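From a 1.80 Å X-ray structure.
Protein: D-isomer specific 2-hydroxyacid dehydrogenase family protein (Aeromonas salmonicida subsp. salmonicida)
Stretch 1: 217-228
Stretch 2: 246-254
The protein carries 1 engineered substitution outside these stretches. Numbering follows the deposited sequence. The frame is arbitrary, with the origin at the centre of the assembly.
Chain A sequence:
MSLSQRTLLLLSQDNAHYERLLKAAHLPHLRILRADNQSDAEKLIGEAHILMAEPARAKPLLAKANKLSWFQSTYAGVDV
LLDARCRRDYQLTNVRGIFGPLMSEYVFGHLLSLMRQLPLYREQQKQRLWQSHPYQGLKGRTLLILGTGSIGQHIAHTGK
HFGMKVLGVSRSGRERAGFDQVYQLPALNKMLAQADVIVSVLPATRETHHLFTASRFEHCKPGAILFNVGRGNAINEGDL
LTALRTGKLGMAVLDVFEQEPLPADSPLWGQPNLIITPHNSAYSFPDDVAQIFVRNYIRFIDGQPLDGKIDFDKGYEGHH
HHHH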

# COMPACT_ATOMS: atom_id res chain seq x y z
N PHE A 217 -21.88 -0.23 9.17
CA PHE A 217 -21.10 -1.11 8.32
C PHE A 217 -20.68 -2.39 9.02
O PHE A 217 -20.87 -3.49 8.49
CB PHE A 217 -19.86 -0.38 7.83
CG PHE A 217 -19.93 0.04 6.39
CD1 PHE A 217 -19.26 -0.68 5.42
CD2 PHE A 217 -20.67 1.16 6.00
CE1 PHE A 217 -19.30 -0.29 4.08
CE2 PHE A 217 -20.72 1.55 4.66
CZ PHE A 217 -20.04 0.82 3.70
N GLU A 218 -20.09 -2.25 10.20
CA GLU A 218 -19.54 -3.39 10.93
C GLU A 218 -20.62 -4.43 11.21
O GLU A 218 -20.32 -5.60 11.44
CB GLU A 218 -18.83 -2.93 12.22
CG GLU A 218 -17.64 -1.97 12.01
CD GLU A 218 -16.45 -2.58 11.27
OE1 GLU A 218 -16.60 -3.68 10.69
OE2 GLU A 218 -15.35 -1.96 11.26
N HIS A 219 -21.88 -4.00 11.15
CA HIS A 219 -22.99 -4.94 11.13
C HIS A 219 -22.90 -5.76 9.84
O HIS A 219 -23.72 -5.62 8.94
CB HIS A 219 -24.33 -4.23 11.30
CG HIS A 219 -24.63 -3.86 12.71
ND1 HIS A 219 -24.41 -2.59 13.22
CD2 HIS A 219 -25.12 -4.59 13.74
CE1 HIS A 219 -24.76 -2.56 14.49
NE2 HIS A 219 -25.20 -3.76 14.84
N CYS A 220 -21.85 -6.58 9.77
CA CYS A 220 -21.65 -7.50 8.66
C CYS A 220 -20.67 -8.68 8.84
O CYS A 220 -19.55 -8.66 8.31
CB CYS A 220 -21.33 -6.75 7.38
SG CYS A 220 -21.67 -7.81 6.01
N LYS A 221 -21.12 -9.66 9.62
CA LYS A 221 -20.67 -11.07 9.59
C LYS A 221 -19.71 -11.48 10.70
O LYS A 221 -18.61 -10.91 10.82
CB LYS A 221 -20.17 -11.54 8.21
CG LYS A 221 -20.87 -12.82 7.73
CD LYS A 221 -20.15 -13.56 6.62
CE LYS A 221 -21.12 -14.49 5.88
NZ LYS A 221 -20.51 -15.75 5.35
N PRO A 222 -20.12 -12.47 11.51
CA PRO A 222 -19.44 -12.90 12.73
C PRO A 222 -17.98 -13.31 12.56
O PRO A 222 -17.16 -12.99 13.42
CB PRO A 222 -20.26 -14.14 13.16
CG PRO A 222 -20.99 -14.58 11.90
CD PRO A 222 -21.33 -13.28 11.27
N GLY A 223 -17.67 -14.03 11.49
CA GLY A 223 -16.35 -14.63 11.32
C GLY A 223 -15.56 -14.06 10.16
O GLY A 223 -14.60 -14.67 9.69
N ALA A 224 -15.96 -12.88 9.70
CA ALA A 224 -15.30 -12.25 8.57
C ALA A 224 -13.95 -11.71 8.99
O ALA A 224 -13.75 -11.33 10.14
CB ALA A 224 -16.13 -11.12 8.02
N ILE A 225 -13.03 -11.69 8.04
CA ILE A 225 -11.69 -11.19 8.28
C ILE A 225 -11.59 -9.98 7.38
O ILE A 225 -11.82 -10.08 6.18
CB ILE A 225 -10.62 -12.24 7.90
CG1 ILE A 225 -10.80 -13.49 8.77
CG2 ILE A 225 -9.19 -11.66 8.06
CD1 ILE A 225 -10.10 -14.75 8.27
N LEU A 226 -11.26 -8.85 7.96
CA LEU A 226 -11.08 -7.61 7.21
C LEU A 226 -9.62 -7.20 7.13
O LEU A 226 -9.00 -7.07 8.17
CB LEU A 226 -11.85 -6.48 7.89
CG LEU A 226 -11.62 -5.05 7.36
CD1 LEU A 226 -12.06 -4.93 5.90
CD2 LEU A 226 -12.36 -4.05 8.22
N PHE A 227 -9.11 -6.98 5.92
CA PHE A 227 -7.76 -6.41 5.69
C PHE A 227 -7.88 -4.96 5.27
O PHE A 227 -8.67 -4.63 4.37
CB PHE A 227 -7.05 -7.11 4.53
CG PHE A 227 -6.59 -8.51 4.83
CD1 PHE A 227 -5.25 -8.78 5.00
CD2 PHE A 227 -7.51 -9.57 4.89
CE1 PHE A 227 -4.81 -10.09 5.27
CE2 PHE A 227 -7.09 -10.87 5.16
CZ PHE A 227 -5.73 -11.13 5.33
N ASN A 228 -7.04 -4.11 5.86
CA ASN A 228 -6.87 -2.79 5.30
C ASN A 228 -5.43 -2.53 4.94
O ASN A 228 -4.57 -2.44 5.82
CB ASN A 228 -7.34 -1.68 6.23
CG ASN A 228 -7.35 -0.30 5.53
OD1 ASN A 228 -7.32 -0.22 4.29
ND2 ASN A 228 -7.38 0.76 6.31
N THR A 246 -17.12 -7.05 20.24
CA THR A 246 -18.51 -7.48 20.44
C THR A 246 -18.99 -8.48 19.39
O THR A 246 -20.21 -8.65 19.19
CB THR A 246 -19.48 -6.25 20.49
OG1 THR A 246 -19.45 -5.55 19.24
CG2 THR A 246 -19.09 -5.29 21.63
N GLY A 247 -18.05 -9.14 18.73
CA GLY A 247 -18.36 -10.21 17.78
C GLY A 247 -19.02 -9.75 16.49
O GLY A 247 -19.75 -10.52 15.85
N LYS A 248 -18.78 -8.50 16.10
CA LYS A 248 -19.35 -7.95 14.88
C LYS A 248 -18.51 -8.31 13.66
O LYS A 248 -19.00 -8.30 12.52
CB LYS A 248 -19.48 -6.43 15.01
CG LYS A 248 -20.81 -5.88 14.51
CD LYS A 248 -22.01 -6.48 15.25
CE LYS A 248 -22.41 -5.64 16.47
NZ LYS A 248 -23.86 -5.78 16.79
N LEU A 249 -17.24 -8.64 13.93
CA LEU A 249 -16.23 -8.96 12.92
C LEU A 249 -15.29 -9.98 13.55
O LEU A 249 -15.05 -9.93 14.76
CB LEU A 249 -15.46 -7.70 12.52
CG LEU A 249 -14.49 -7.78 11.34
CD1 LEU A 249 -15.23 -8.19 10.08
CD2 LEU A 249 -13.76 -6.47 11.14
N GLY A 250 -14.77 -10.90 12.75
CA GLY A 250 -13.99 -12.02 13.31
C GLY A 250 -12.58 -11.58 13.65
O GLY A 250 -12.08 -11.78 14.77
N MET A 251 -11.94 -10.97 12.67
CA MET A 251 -10.55 -10.56 12.82
C MET A 251 -10.32 -9.35 11.94
O MET A 251 -11.02 -9.16 10.94
CB MET A 251 -9.61 -11.69 12.39
CG MET A 251 -9.52 -12.91 13.35
SD MET A 251 -8.23 -12.81 14.62
CE MET A 251 -7.08 -11.72 13.79
N ALA A 252 -9.31 -8.54 12.28
CA ALA A 252 -8.86 -7.48 11.40
C ALA A 252 -7.33 -7.56 11.21
O ALA A 252 -6.61 -7.83 12.17
CB ALA A 252 -9.23 -6.14 11.95
N VAL A 253 -6.86 -7.36 9.98
CA VAL A 253 -5.41 -7.30 9.69
C VAL A 253 -5.16 -5.95 9.08
O VAL A 253 -5.63 -5.68 7.97
CB VAL A 253 -4.98 -8.40 8.68
CG1 VAL A 253 -3.44 -8.36 8.42
CG2 VAL A 253 -5.39 -9.78 9.19
N LEU A 254 -4.39 -5.12 9.78
CA LEU A 254 -4.21 -3.75 9.34
C LEU A 254 -2.75 -3.45 9.11
O LEU A 254 -1.94 -3.65 10.02
CB LEU A 254 -4.74 -2.78 10.39
CG LEU A 254 -6.19 -2.85 10.87
CD1 LEU A 254 -6.48 -1.57 11.62
CD2 LEU A 254 -7.16 -3.05 9.72

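Backbone pairing dominates this contact. Strands 225-228 and 251-254 run parallel, their axes 14° apart and 4.7 Å at closest approach, and Ile225, Leu226, Phe227 and Asn228 pair in register with Met251, Ala252, Val253 and Leu254. The hydrogen bonds alternate in direction, as parallel pairing requires: Leu226 N donates to Met251 O (3.0 Å, N-H...O angle 169°), Val253 N to Leu226 O (2.8 Å, 166°), and Asn228 N to Val253 O (3.0 Å, 156°). At the entry to the ladder Ala224 O accepts twice, from Met251 N (3.1 Å, 153°) and, at a more bent angle of 134°, from Gly250 N (2.8 Å). Pro222 O also lies 3.2 Å from Gly250 N, but its angle is too poor for a hydrogen bond.

CA-H...O contacts supplement the ladder: Phe227 CA lies 3.2 Å from Val253 O and Ala252 CA 3.3 Å from Leu226 O, with angles at hydrogen of 149° and 141°.

Apolar packing follows the alternation of side chains. On the face shared by Ile225, Phe227, Met251 and Val253, Val253 CB sits 4.0 Å from the centroid of the Phe227 ring and 26° off its normal, a CH-pi contact over the ring face. Beyond the strand pairing, Leu249 starts with its CA-to-CB bond directed away, yet its end returns: CD1 reaches Ala224 CB at 3.7 Å and CD2 reaches Leu226 CB at 3.8 Å.

Close backbone packing surrounds Gly250, whose CA is 4.0 Å from Gly223 CA. An ideal CB on Gly250 would fall 2.8 Å from Gly223 C and 2.9 Å from Ala224 O, both clashes, so the absence of a side chain permits this approach.

Among polar neighbours, Lys221 O and Lys248 O stand 3.1 Å apart, but both are acceptors and cannot bond to each other.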